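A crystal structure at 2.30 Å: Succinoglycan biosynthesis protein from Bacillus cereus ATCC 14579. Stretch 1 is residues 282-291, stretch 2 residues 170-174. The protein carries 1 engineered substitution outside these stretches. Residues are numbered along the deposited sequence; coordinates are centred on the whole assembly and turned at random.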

ATOM      1  N   LYS A 282       5.218  14.383  -3.784  1.00 13.99           N
ATOM      2  CA  LYS A 282       4.477  14.657  -2.565  1.00 16.22           C
ATOM      3  C   LYS A 282       3.491  13.536  -2.272  1.00 14.13           C
ATOM      4  O   LYS A 282       3.235  13.228  -1.111  1.00 10.79           O
ATOM      5  CB  LYS A 282       3.711  15.981  -2.672  1.00 16.10           C
ATOM      6  CG  LYS A 282       4.588  17.225  -2.764  1.00 23.62           C
ATOM      7  CD  LYS A 282       3.745  18.482  -2.582  1.00 30.10           C
ATOM      8  CE  LYS A 282       4.501  19.756  -2.922  1.00 35.85           C
ATOM      9  NZ  LYS A 282       4.574  19.987  -4.392  1.00 40.44           N
ATOM     10  N   HIS A 283       2.939  12.926  -3.318  1.00 14.90           N
ATOM     11  CA  HIS A 283       1.980  11.852  -3.104  1.00 14.45           C
ATOM     12  C   HIS A 283       2.605  10.722  -2.303  1.00 11.10           C
ATOM     13  O   HIS A 283       2.090  10.351  -1.254  1.00 10.37           O
ATOM     14  CB  HIS A 283       1.452  11.282  -4.423  1.00 15.08           C
ATOM     15  CG  HIS A 283       0.441  10.187  -4.241  1.00 18.40           C
ATOM     16  ND1 HIS A 283       0.484   9.005  -4.950  1.00 18.89           N
ATOM     17  CD2 HIS A 283      -0.627  10.087  -3.411  1.00 17.01           C
ATOM     18  CE1 HIS A 283      -0.507   8.222  -4.561  1.00 16.66           C
ATOM     19  NE2 HIS A 283      -1.196   8.854  -3.628  1.00 15.08           N
ATOM     20  N   ASP A 284       3.726  10.184  -2.775  1.00 10.44           N
ATOM     21  CA  ASP A 284       4.343   9.075  -2.058  1.00 11.77           C
ATOM     22  C   ASP A 284       5.100   9.476  -0.801  1.00 11.24           C
ATOM     23  O   ASP A 284       5.396   8.631   0.034  1.00 10.72           O
ATOM     24  CB  ASP A 284       5.224   8.252  -2.995  1.00  8.54           C
ATOM     25  CG  ASP A 284       4.457   7.092  -3.632  1.00 10.94           C
ATOM     26  OD1 ASP A 284       3.244   7.260  -3.901  1.00 10.15           O
ATOM     27  OD2 ASP A 284       5.051   6.011  -3.864  1.00  8.51           O
ATOM     28  N   ILE A 285       5.426  10.756  -0.668  1.00 11.57           N
ATOM     29  CA  ILE A 285       6.086  11.197   0.544  1.00 11.34           C
ATOM     30  C   ILE A 285       5.007  11.027   1.627  1.00 10.59           C
ATOM     31  O   ILE A 285       5.265  10.474   2.690  1.00  8.91           O
ATOM     32  CB  ILE A 285       6.537  12.674   0.445  1.00 13.72           C
ATOM     33  CG1 ILE A 285       7.896  12.732  -0.261  1.00 12.35           C
ATOM     34  CG2 ILE A 285       6.594  13.309   1.828  1.00  8.49           C
ATOM     35  CD1 ILE A 285       8.498  14.120  -0.334  1.00 18.88           C
ATOM     36  N   ALA A 286       3.791  11.469   1.320  1.00  9.30           N
ATOM     37  CA  ALA A 286       2.666  11.366   2.244  1.00  9.37           C
ATOM     38  C   ALA A 286       2.347   9.909   2.607  1.00  8.66           C
ATOM     39  O   ALA A 286       2.163   9.592   3.781  1.00 10.33           O
ATOM     40  CB  ALA A 286       1.425  12.035   1.632  1.00  7.99           C
HETATM   41  N   MSE A 287       2.259   9.031   1.609  1.00  5.73           N
HETATM   42  CA  MSE A 287       1.964   7.620   1.876  1.00 10.77           C
HETATM   43  C   MSE A 287       3.035   7.040   2.791  1.00  6.97           C
HETATM   44  O   MSE A 287       2.743   6.243   3.685  1.00  7.78           O
HETATM   45  CB  MSE A 287       1.915   6.804   0.576  1.00  7.49           C
HETATM   46  CG  MSE A 287       0.838   7.249  -0.410  1.00 17.43           C
HETATM   47 SE   MSE A 287      -0.039   5.760  -1.325  1.00 35.42          SE
HETATM   48  CE  MSE A 287       1.362   5.291  -2.567  1.00 16.18           C
ATOM     49  N   TYR A 288       4.275   7.450   2.547  1.00  6.80           N
ATOM     50  CA  TYR A 288       5.434   7.017   3.329  1.00  5.65           C
ATOM     51  C   TYR A 288       5.260   7.462   4.771  1.00  5.68           C
ATOM     52  O   TYR A 288       5.438   6.669   5.698  1.00  6.14           O
ATOM     53  CB  TYR A 288       6.712   7.652   2.757  1.00  8.64           C
ATOM     54  CG  TYR A 288       7.808   7.914   3.770  1.00 10.02           C
ATOM     55  CD1 TYR A 288       8.435   6.863   4.441  1.00 12.93           C
ATOM     56  CD2 TYR A 288       8.236   9.214   4.042  1.00 13.49           C
ATOM     57  CE1 TYR A 288       9.461   7.100   5.356  1.00  5.94           C
ATOM     58  CE2 TYR A 288       9.270   9.463   4.956  1.00  8.94           C
ATOM     59  CZ  TYR A 288       9.877   8.401   5.609  1.00 12.77           C
ATOM     60  OH  TYR A 288      10.896   8.626   6.513  1.00 11.22           O
ATOM     61  N   GLU A 289       4.913   8.739   4.939  1.00  6.11           N
ATOM     62  CA  GLU A 289       4.723   9.335   6.260  1.00 13.05           C
ATOM     63  C   GLU A 289       3.612   8.648   7.036  1.00 10.18           C
ATOM     64  O   GLU A 289       3.726   8.441   8.243  1.00 13.68           O
ATOM     65  CB  GLU A 289       4.401  10.835   6.141  1.00 11.16           C
ATOM     66  CG  GLU A 289       5.515  11.680   5.540  1.00 15.95           C
ATOM     67  CD  GLU A 289       5.236  13.180   5.634  1.00 20.42           C
ATOM     68  OE1 GLU A 289       4.055  13.562   5.811  1.00 20.64           O
ATOM     69  OE2 GLU A 289       6.197  13.975   5.511  1.00 23.70           O
ATOM     70  N   ASN A 290       2.540   8.291   6.338  1.00  7.25           N
ATOM     71  CA  ASN A 290       1.412   7.635   6.981  1.00  9.58           C
ATOM     72  C   ASN A 290       1.757   6.215   7.394  1.00  6.86           C
ATOM     73  O   ASN A 290       1.293   5.738   8.425  1.00  5.02           O
ATOM     74  CB  ASN A 290       0.199   7.662   6.048  1.00  7.17           C
ATOM     75  CG  ASN A 290      -0.315   9.076   5.828  1.00  9.47           C
ATOM     76  OD1 ASN A 290      -1.019   9.363   4.851  1.00 11.22           O
ATOM     77  ND2 ASN A 290       0.035   9.970   6.747  1.00  3.85           N
ATOM     78  N   ALA A 291       2.581   5.547   6.590  1.00  8.76           N
ATOM     79  CA  ALA A 291       3.004   4.187   6.894  1.00  5.76           C
ATOM     80  C   ALA A 291       4.021   4.245   8.037  1.00  8.15           C
ATOM     81  O   ALA A 291       4.056   3.361   8.896  1.00  9.57           O
ATOM     82  CB  ALA A 291       3.631   3.554   5.671  1.00  3.86           C
TER
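Stretch 2 170-174: GMDIQ

The centre of this contact is a pair of selenomethionines. Met171, which gives up more surface to the other stretch than any other residue here, points its CA-to-CB bond toward the helix, and its CG lies 3.9 Å from SE of Met287. The two residues also mark the closest backbone register, with CA of Met171 and CA of Met287 only 4.7 Å apart. So short a spacing brings main chain against main chain: O of Met171 is 3.4 Å from CA of Met287, a CA-H...O contact with an angle of 152° at the hydrogen. Met171 adopts p, t, t, an extended side chain that carries its SE to 4.4 Å from CB of Ala291, one turn further along the helix.

Around this centre the backbones run in nearly opposite senses. Stretch 1 is helical throughout, its backbone bonded from each residue to the fourth one on, whereas stretch 2 is the end of a strand that begins earlier in the chain and lasts through Asp172, with loop or turn after it. Helix and strand axes approach to 6.8 Å and run nearly antiparallel, at 164°, so that ascending the strand means descending the helix: Met171 lies by Met287, and Ile173 registers with His283, at 7.6 Å between their CA atoms. Ala286, pointing toward the strand, offers only a methyl, and CD1 of Ile173 settles 3.7 Å from its CB. The CA-to-CB bond of Ile173 is directed sideways, but the p, t rotamer brings the end of the side chain nearer the helix. Gly170, with no side chain, contributes almost nothing.

Asn290 also points toward the strand; its CB is 3.8 Å from CB of Met171, so even this polar residue packs through its aliphatic stem.

Toward the other end of the helical segment the contact turns polar. SE of Met287 is 4.0 Å from CG of Asp172, placing the carboxylate at the margin of the apolar patch. From there OD1 of Asp172 accepts a hydrogen bond from NE2 of His283, 2.7 Å long and nearly straight at 166°. The carboxylate oxygen meets the imidazole at its edge, near the ring plane, where an N-H can point directly at it. The same OD1 accepts a hydrogen bond from N of Ile173 at 2.6 Å, tying the carboxylate to the backbone of the next residue, while ND1 of His283 is satisfied elsewhere in the structure. The rule to read here is an apolar centre at close backbone spacing, bordered by a directional polar bond whose acceptor is itself anchored.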

ATOM      1  N   GLY A 170      -5.147   3.567   6.341  1.00  8.52           N
ATOM      2  CA  GLY A 170      -5.074   3.945   4.943  1.00  6.34           C
ATOM      3  C   GLY A 170      -3.981   4.992   4.779  1.00 10.11           C
ATOM      4  O   GLY A 170      -3.993   6.026   5.455  1.00  9.11           O
HETATM    5  N   MSE A 171      -3.030   4.744   3.887  1.00 11.02           N
HETATM    6  CA  MSE A 171      -1.954   5.699   3.692  1.00 15.24           C
HETATM    7  C   MSE A 171      -2.174   6.651   2.513  1.00 14.15           C
HETATM    8  O   MSE A 171      -1.431   7.622   2.359  1.00 12.35           O
HETATM    9  CB  MSE A 171      -0.628   4.956   3.521  1.00 13.36           C
HETATM   10  CG  MSE A 171      -0.503   4.193   2.217  1.00 16.79           C
HETATM   11 SE   MSE A 171       1.192   3.260   2.062  1.00 30.50          SE
HETATM   12  CE  MSE A 171       0.690   1.958   0.717  1.00 16.39           C
ATOM     13  N   ASP A 172      -3.193   6.392   1.693  1.00 11.53           N
ATOM     14  CA  ASP A 172      -3.448   7.250   0.535  1.00 12.48           C
ATOM     15  C   ASP A 172      -4.265   8.498   0.862  1.00 14.02           C
ATOM     16  O   ASP A 172      -5.021   8.523   1.836  1.00 10.84           O
ATOM     17  CB  ASP A 172      -4.141   6.464  -0.575  1.00 10.63           C
ATOM     18  CG  ASP A 172      -3.796   6.986  -1.946  1.00 12.51           C
ATOM     19  OD1 ASP A 172      -3.241   8.103  -2.028  1.00 13.90           O
ATOM     20  OD2 ASP A 172      -4.081   6.290  -2.942  1.00 17.98           O
ATOM     21  N   ILE A 173      -4.117   9.524   0.024  1.00 16.36           N
ATOM     22  CA  ILE A 173      -4.807  10.800   0.212  1.00 17.49           C
ATOM     23  C   ILE A 173      -5.463  11.365  -1.053  1.00 19.56           C
ATOM     24  O   ILE A 173      -5.261  12.533  -1.385  1.00 18.57           O
ATOM     25  CB  ILE A 173      -3.825  11.870   0.716  1.00 19.06           C
ATOM     26  CG1 ILE A 173      -2.622  11.932  -0.229  1.00 14.89           C
ATOM     27  CG2 ILE A 173      -3.389  11.561   2.132  1.00 18.39           C
ATOM     28  CD1 ILE A 173      -1.686  13.091   0.037  1.00 22.08           C
ATOM     29  N   GLN A 174      -6.248  10.559  -1.754  1.00 18.19           N
ATOM     30  CA  GLN A 174      -6.899  11.041  -2.960  1.00 20.86           C
ATOM     31  C   GLN A 174      -8.097  11.900  -2.564  1.00 19.60           C
ATOM     32  O   GLN A 174      -8.758  12.507  -3.410  1.00 17.73           O
ATOM     33  CB  GLN A 174      -7.334   9.854  -3.820  1.00 21.76           C
ATOM     34  CG  GLN A 174      -6.261   8.777  -3.923  1.00 36.45           C
ATOM     35  CD  GLN A 174      -6.035   8.293  -5.343  1.00 49.66           C
ATOM     36  OE1 GLN A 174      -5.610   9.056  -6.211  1.00 53.11           O
ATOM     37  NE2 GLN A 174      -6.316   7.017  -5.585  1.00 52.64           N
TER